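Local coordinates for D-3-phosphoglycerate dehydrogenase-related protein (Vibrio cholerae, PDB 4S1V) that probably catalyses the NAD-dependent oxidoreduction of a D-2-hydroxyacid such as 3-phosphoglycerate, at residues P172-W176 with Y190-K196; K222-L226 with A247-V251. The contacts are given in a common frame with arbitrary orientation. Residue numbers count along the deposited sequence, not the author numbering.

Contact 1 (P172-W176 with Y190-K196); sequences PILVW and YQAAADK
Three backbone hydrogen bonds join strand 173-176 to the short parallel edge strand 191-192 of a Rossmann-type NAD-binding domain: Q191 N to I173 O (2.9 Å), V175 N to Q191 O (2.8 Å, bent to 137° at the hydrogen) and A193 N to V175 O (2.9 Å). The two strands are the ends of a beta-alpha-beta unit whose crossover is helix 179-188. L174 pairs with Q191 and V175 with A192, CA atoms 4.7 and 4.8 Å apart, both strands extended. L174 and Q191 share one sheet face; L174 (t, p) brings CD1 to 4.0 Å from A193 CB. V175 and A192 lie on the other, toward helix 179-188. At the start, I173 CG2 sits over the Y190 ring in a CH-pi contact, 4.1 Å from its centroid. Past A193 the second segment turns into helix 196-202, with D195 as N-cap, its OD1 hydrogen-bonded to E198 N. W176 (chi1 t, chi2 -118°) lies against this turn: its ring meets W153 edge-to-face, A193 O approaches its edge with 3.6 Å to CZ3, and the helix start crosses one face, where K196 CA makes a CH-pi contact 4.0 Å from the centroid of the five-membered ring.

Contact 2 (K222-L226 with A247-V251); sequences KQDLL and ALYSV
Two neighbouring helices of the Rossmann-type domain pack side by side here: helix 222-226 precedes strand 233-236, helix 247-254 follows it, and both touch that strand, L225 and L248 packing on F234. Both segments are regular alpha-helix, marked by L226 N to K222 O (3.0 Å) and V251 N to A247 O (3.1 Å). Their local axes approach to 9.6 Å and run in roughly the same sense, crossing at -37°. The helices are closest at their N-terminal ends, where K222 and A247 have CA atoms 5.0 Å apart and CB atoms 3.7 Å apart; the small alanine permits this approach. By L226 and V251 the CA separation has widened to 7.1 Å, and the larger valine fills the space: its CG2 lies 4.0 Å from K222 CG, 4.1 Å from L225 CB and 4.1 Å from L226 CD2. L225 (m, t) points its CB toward the other helix, with CD1 3.7 Å from L248 CA and 4.2 Å from A247 CB. Along the side where another copy of the protein packs, K222 forms a salt bridge with D27 of the second subunit and S250 a hydrogen bond with T29 of that subunit, so the helix pair forms part of the subunit interface. The fully extended K222 side chain (all t) reaches across, its NZ donating a hydrogen bond to S250 OG at 3.0 Å.

Contacts 1 and 2 follow one another along the chain within the NAD-binding domain, their centres about 21 Å apart. Contact 1 lies at the edge of the seven-stranded parallel sheet, where 191-192 is the outermost strand; contact 2 joins helices beside strand 233-236, on the other side of strands 150-153 and 205-208 in the sheet order. The two meet directly: K196, at the start of helix 196-202, forms a salt bridge with D224, its NZ 2.7 Å from D224 OD2. This ties the edge unit to helix 222-226. No other chain of the assembly touches the segments of contact 1, whereas the helices of contact 2 meet the second subunit and form part of that interface.

Contact 1 (P172-W176 with Y190-K196)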
ATOM      1  N   PRO C 172       6.142  -9.228  32.327  1.00 22.26           N
ATOM      2  CA  PRO C 172       7.216  -9.923  33.053  1.00 22.29           C
ATOM      3  C   PRO C 172       8.584  -9.427  32.559  1.00 22.16           C
ATOM      4  O   PRO C 172       8.748  -9.129  31.373  1.00 22.06           O
ATOM      5  CB  PRO C 172       7.022 -11.394  32.663  1.00 22.52           C
ATOM      6  CG  PRO C 172       5.592 -11.512  32.240  1.00 22.46           C
ATOM      7  CD  PRO C 172       5.189 -10.160  31.693  1.00 22.13           C
ATOM      8  N   ILE C 173       9.552  -9.329  33.458  1.00 21.36           N
ATOM      9  CA  ILE C 173      10.881  -8.877  33.073  1.00 21.47           C
ATOM     10  C   ILE C 173      11.862 -10.031  33.184  1.00 21.55           C
ATOM     11  O   ILE C 173      11.982 -10.645  34.245  1.00 21.74           O
ATOM     12  CB  ILE C 173      11.347  -7.663  33.917  1.00 21.16           C
ATOM     13  CG1 ILE C 173      10.267  -6.571  33.948  1.00 21.39           C
ATOM     14  CG2 ILE C 173      12.684  -7.120  33.409  1.00 21.75           C
ATOM     15  CD1 ILE C 173       9.956  -5.931  32.606  1.00 22.13           C
ATOM     16  N   LEU C 174      12.522 -10.340  32.066  1.00 21.24           N
ATOM     17  CA  LEU C 174      13.552 -11.383  32.007  1.00 21.13           C
ATOM     18  C   LEU C 174      14.876 -10.745  31.601  1.00 21.15           C
ATOM     19  O   LEU C 174      14.950 -10.024  30.595  1.00 19.64           O
ATOM     20  CB  LEU C 174      13.160 -12.471  31.005  1.00 20.85           C
ATOM     21  CG  LEU C 174      14.081 -13.689  30.880  1.00 21.92           C
ATOM     22  CD1 LEU C 174      14.039 -14.568  32.133  1.00 21.26           C
ATOM     23  CD2 LEU C 174      13.728 -14.508  29.648  1.00 21.90           C
ATOM     24  N   VAL C 175      15.917 -10.998  32.389  1.00 20.97           N
ATOM     25  CA  VAL C 175      17.184 -10.294  32.213  1.00 20.84           C
ATOM     26  C   VAL C 175      18.330 -11.243  31.865  1.00 21.43           C
ATOM     27  O   VAL C 175      18.484 -12.304  32.472  1.00 21.33           O
ATOM     28  CB  VAL C 175      17.524  -9.436  33.449  1.00 20.79           C
ATOM     29  CG1 VAL C 175      18.890  -8.786  33.317  1.00 20.01           C
ATOM     30  CG2 VAL C 175      16.449  -8.378  33.678  1.00 21.01           C
ATOM     31  N   TRP C 176      19.118 -10.846  30.873  1.00 21.89           N
ATOM     32  CA  TRP C 176      20.357 -11.537  30.528  1.00 21.85           C
ATOM     33  C   TRP C 176      21.515 -10.567  30.491  1.00 22.15           C
ATOM     34  O   TRP C 176      21.334  -9.358  30.289  1.00 21.52           O
ATOM     35  CB  TRP C 176      20.209 -12.290  29.200  1.00 22.03           C
ATOM     36  CG  TRP C 176      21.449 -13.066  28.835  1.00 22.86           C
ATOM     37  CD1 TRP C 176      22.266 -12.891  27.720  1.00 23.09           C
ATOM     38  CD2 TRP C 176      22.094 -14.134  29.615  1.00 23.22           C
ATOM     39  NE1 TRP C 176      23.326 -13.764  27.745  1.00 22.84           N
ATOM     40  CE2 TRP C 176      23.284 -14.537  28.854  1.00 23.64           C
ATOM     41  CE3 TRP C 176      21.808 -14.783  30.815  1.00 23.39           C
ATOM     42  CZ2 TRP C 176      24.135 -15.548  29.295  1.00 23.84           C
ATOM     43  CZ3 TRP C 176      22.675 -15.793  31.252  1.00 23.36           C
ATOM     44  CH2 TRP C 176      23.810 -16.166  30.509  1.00 23.97           C
ATOM     45  N   TYR C 190      13.028  -8.964  39.406  1.00 26.05           N
ATOM     46  CA  TYR C 190      12.828  -9.436  38.036  1.00 25.18           C
ATOM     47  C   TYR C 190      13.397 -10.847  37.888  1.00 24.93           C
ATOM     48  O   TYR C 190      13.981 -11.389  38.826  1.00 25.34           O
ATOM     49  CB  TYR C 190      13.522  -8.513  37.025  1.00 24.40           C
ATOM     50  CG  TYR C 190      13.220  -7.033  37.149  1.00 24.41           C
ATOM     51  CD1 TYR C 190      11.928  -6.566  37.418  1.00 24.84           C
ATOM     52  CD2 TYR C 190      14.229  -6.093  36.961  1.00 24.70           C
ATOM     53  CE1 TYR C 190      11.668  -5.208  37.515  1.00 24.71           C
ATOM     54  CE2 TYR C 190      13.975  -4.737  37.044  1.00 23.86           C
ATOM     55  CZ  TYR C 190      12.699  -4.299  37.320  1.00 24.41           C
ATOM     56  OH  TYR C 190      12.463  -2.943  37.406  1.00 24.50           O
ATOM     57  N   GLN C 191      13.225 -11.450  36.718  1.00 24.00           N
ATOM     58  CA  GLN C 191      13.814 -12.766  36.477  1.00 23.94           C
ATOM     59  C   GLN C 191      15.199 -12.632  35.859  1.00 23.10           C
ATOM     60  O   GLN C 191      15.457 -11.698  35.097  1.00 22.40           O
ATOM     61  CB  GLN C 191      12.927 -13.613  35.564  1.00 23.95           C
ATOM     62  CG  GLN C 191      11.478 -13.718  36.003  1.00 24.47           C
ATOM     63  CD  GLN C 191      10.637 -14.476  35.000  1.00 26.27           C
ATOM     64  OE1 GLN C 191      10.833 -15.675  34.793  1.00 27.34           O
ATOM     65  NE2 GLN C 191       9.683 -13.785  34.374  1.00 26.32           N
ATOM     66  N   ALA C 192      16.082 -13.563  36.212  1.00 22.66           N
ATOM     67  CA  ALA C 192      17.336 -13.758  35.497  1.00 23.78           C
ATOM     68  C   ALA C 192      17.217 -15.005  34.633  1.00 24.82           C
ATOM     69  O   ALA C 192      16.830 -16.072  35.122  1.00 24.42           O
ATOM     70  CB  ALA C 192      18.499 -13.896  36.466  1.00 23.14           C
ATOM     71  N   ALA C 193      17.532 -14.861  33.344  1.00 25.26           N
ATOM     72  CA  ALA C 193      17.572 -15.993  32.428  1.00 25.48           C
ATOM     73  C   ALA C 193      18.687 -16.951  32.841  1.00 26.28           C
ATOM     74  O   ALA C 193      19.763 -16.509  33.254  1.00 27.26           O
ATOM     75  CB  ALA C 193      17.777 -15.516  30.993  1.00 25.65           C
ATOM     76  N   ALA C 194      18.410 -18.250  32.740  1.00 25.58           N
ATOM     77  CA  ALA C 194      19.366 -19.306  33.068  1.00 25.66           C
ATOM     78  C   ALA C 194      20.588 -19.244  32.153  1.00 26.29           C
ATOM     79  O   ALA C 194      21.716 -19.431  32.608  1.00 25.89           O
ATOM     80  CB  ALA C 194      18.701 -20.673  32.961  1.00 24.44           C
ATOM     81  N   ASP C 195      20.341 -19.006  30.866  1.00 26.88           N
ATOM     82  CA  ASP C 195      21.396 -18.790  29.874  1.00 28.22           C
ATOM     83  C   ASP C 195      20.854 -17.988  28.689  1.00 27.26           C
ATOM     84  O   ASP C 195      19.663 -17.651  28.652  1.00 27.00           O
ATOM     85  CB  ASP C 195      22.033 -20.117  29.414  1.00 29.75           C
ATOM     86  CG  ASP C 195      21.012 -21.123  28.897  1.00 31.70           C
ATOM     87  OD1 ASP C 195      20.043 -20.727  28.210  1.00 33.46           O
ATOM     88  OD2 ASP C 195      21.192 -22.330  29.162  1.00 33.86           O
ATOM     89  N   LYS C 196      21.735 -17.691  27.733  1.00 27.60           N
ATOM     90  CA  LYS C 196      21.392 -16.925  26.534  1.00 27.27           C
ATOM     91  C   LYS C 196      20.318 -17.646  25.716  1.00 27.25           C
ATOM     92  O   LYS C 196      19.391 -17.005  25.200  1.00 26.42           O
ATOM     93  CB  LYS C 196      22.648 -16.656  25.684  1.00 26.84           C
ATOM     94  CG  LYS C 196      22.399 -15.820  24.435  1.00 27.92           C
ATOM     95  CD  LYS C 196      23.673 -15.486  23.660  1.00 27.76           C
ATOM     96  CE  LYS C 196      24.221 -16.677  22.891  1.00 28.32           C
ATOM     97  NZ  LYS C 196      25.058 -16.230  21.742  1.00 29.51           N
TER

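Contact 2 (K222-L226 with A247-V251)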
ATOM      1  N   LYS C 222      23.270 -14.951  14.320  1.00 26.29           N
ATOM      2  CA  LYS C 222      22.100 -15.275  13.504  1.00 26.93           C
ATOM      3  C   LYS C 222      21.296 -16.409  14.140  1.00 27.29           C
ATOM      4  O   LYS C 222      20.064 -16.395  14.121  1.00 27.42           O
ATOM      5  CB  LYS C 222      22.509 -15.655  12.070  1.00 26.40           C
ATOM      6  CG  LYS C 222      21.330 -15.869  11.135  1.00 26.09           C
ATOM      7  CD  LYS C 222      21.784 -16.227   9.729  1.00 25.96           C
ATOM      8  CE  LYS C 222      20.672 -15.983   8.725  1.00 24.67           C
ATOM      9  NZ  LYS C 222      21.179 -16.107   7.330  1.00 24.79           N
ATOM     10  N   GLN C 223      22.005 -17.378  14.711  1.00 28.77           N
ATOM     11  CA  GLN C 223      21.383 -18.507  15.406  1.00 29.83           C
ATOM     12  C   GLN C 223      20.551 -18.048  16.613  1.00 27.77           C
ATOM     13  O   GLN C 223      19.470 -18.572  16.857  1.00 27.90           O
ATOM     14  CB  GLN C 223      22.442 -19.554  15.797  1.00 32.63           C
ATOM     15  CG  GLN C 223      23.091 -20.273  14.606  1.00 36.00           C
ATOM     16  CD  GLN C 223      24.329 -19.565  14.022  1.00 39.99           C
ATOM     17  OE1 GLN C 223      24.436 -18.326  14.009  1.00 40.04           O
ATOM     18  NE2 GLN C 223      25.268 -20.365  13.516  1.00 39.78           N
ATOM     19  N   ASP C 224      21.044 -17.050  17.344  1.00 26.53           N
ATOM     20  CA  ASP C 224      20.288 -16.441  18.443  1.00 25.81           C
ATOM     21  C   ASP C 224      18.970 -15.832  17.951  1.00 25.84           C
ATOM     22  O   ASP C 224      17.923 -16.055  18.552  1.00 24.48           O
ATOM     23  CB  ASP C 224      21.113 -15.365  19.156  1.00 25.25           C
ATOM     24  CG  ASP C 224      22.358 -15.917  19.840  1.00 25.35           C
ATOM     25  OD1 ASP C 224      22.362 -17.100  20.254  1.00 24.76           O
ATOM     26  OD2 ASP C 224      23.333 -15.143  19.976  1.00 24.68           O
ATOM     27  N   LEU C 225      19.028 -15.056  16.866  1.00 26.16           N
ATOM     28  CA  LEU C 225      17.812 -14.485  16.279  1.00 26.11           C
ATOM     29  C   LEU C 225      16.828 -15.568  15.844  1.00 26.97           C
ATOM     30  O   LEU C 225      15.619 -15.436  16.064  1.00 27.28           O
ATOM     31  CB  LEU C 225      18.137 -13.567  15.099  1.00 26.00           C
ATOM     32  CG  LEU C 225      19.039 -12.359  15.357  1.00 25.68           C
ATOM     33  CD1 LEU C 225      19.274 -11.611  14.058  1.00 25.92           C
ATOM     34  CD2 LEU C 225      18.463 -11.425  16.420  1.00 25.62           C
ATOM     35  N   LEU C 226      17.347 -16.643  15.249  1.00 26.44           N
ATOM     36  CA  LEU C 226      16.498 -17.724  14.719  1.00 27.10           C
ATOM     37  C   LEU C 226      15.800 -18.533  15.812  1.00 27.59           C
ATOM     38  O   LEU C 226      14.773 -19.168  15.558  1.00 29.37           O
ATOM     39  CB  LEU C 226      17.300 -18.650  13.796  1.00 26.21           C
ATOM     40  CG  LEU C 226      17.721 -18.051  12.448  1.00 26.09           C
ATOM     41  CD1 LEU C 226      18.876 -18.839  11.845  1.00 26.17           C
ATOM     42  CD2 LEU C 226      16.535 -17.980  11.494  1.00 26.06           C
ATOM     43  N   ALA C 247      22.924 -10.339   9.817  1.00 21.81           N
ATOM     44  CA  ALA C 247      22.040 -11.372  10.358  1.00 20.45           C
ATOM     45  C   ALA C 247      20.620 -10.869  10.605  1.00 20.35           C
ATOM     46  O   ALA C 247      19.655 -11.584  10.313  1.00 19.06           O
ATOM     47  CB  ALA C 247      22.629 -11.976  11.627  1.00 20.62           C
ATOM     48  N   LEU C 248      20.488  -9.647  11.131  1.00 19.07           N
ATOM     49  CA  LEU C 248      19.162  -9.086  11.379  1.00 20.01           C
ATOM     50  C   LEU C 248      18.351  -8.944  10.092  1.00 20.26           C
ATOM     51  O   LEU C 248      17.178  -9.354  10.041  1.00 20.09           O
ATOM     52  CB  LEU C 248      19.224  -7.733  12.100  1.00 19.66           C
ATOM     53  CG  LEU C 248      17.837  -7.152  12.488  1.00 20.20           C
ATOM     54  CD1 LEU C 248      17.049  -8.050  13.438  1.00 20.12           C
ATOM     55  CD2 LEU C 248      17.956  -5.750  13.071  1.00 18.82           C
ATOM     56  N   TYR C 249      18.966  -8.358   9.065  1.00 19.78           N
ATOM     57  CA  TYR C 249      18.262  -8.197   7.789  1.00 21.03           C
ATOM     58  C   TYR C 249      17.831  -9.550   7.228  1.00 20.87           C
ATOM     59  O   TYR C 249      16.678  -9.732   6.849  1.00 21.63           O
ATOM     60  CB  TYR C 249      19.072  -7.433   6.723  1.00 20.31           C
ATOM     61  CG  TYR C 249      18.367  -7.536   5.384  1.00 20.67           C
ATOM     62  CD1 TYR C 249      17.263  -6.733   5.106  1.00 20.92           C
ATOM     63  CD2 TYR C 249      18.736  -8.503   4.444  1.00 20.78           C
ATOM     64  CE1 TYR C 249      16.576  -6.849   3.913  1.00 21.56           C
ATOM     65  CE2 TYR C 249      18.043  -8.640   3.247  1.00 21.03           C
ATOM     66  CZ  TYR C 249      16.965  -7.810   2.990  1.00 21.25           C
ATOM     67  OH  TYR C 249      16.266  -7.910   1.816  1.00 21.12           O
ATOM     68  N   SER C 250      18.768 -10.489   7.167  1.00 21.56           N
ATOM     69  CA  SER C 250      18.496 -11.807   6.594  1.00 21.59           C
ATOM     70  C   SER C 250      17.291 -12.459   7.277  1.00 21.86           C
ATOM     71  O   SER C 250      16.415 -13.003   6.602  1.00 22.25           O
ATOM     72  CB  SER C 250      19.736 -12.697   6.692  1.00 21.41           C
ATOM     73  OG  SER C 250      19.510 -13.951   6.057  1.00 22.55           O
ATOM     74  N   VAL C 251      17.234 -12.362   8.608  1.00 21.52           N
ATOM     75  CA  VAL C 251      16.182 -13.007   9.416  1.00 21.63           C
ATOM     76  C   VAL C 251      14.824 -12.306   9.295  1.00 22.35           C
ATOM     77  O   VAL C 251      13.797 -12.961   9.125  1.00 23.04           O
ATOM     78  CB  VAL C 251      16.606 -13.121  10.902  1.00 21.26           C
ATOM     79  CG1 VAL C 251      15.439 -13.540  11.780  1.00 21.93           C
ATOM     80  CG2 VAL C 251      17.749 -14.116  11.059  1.00 20.85           C
TER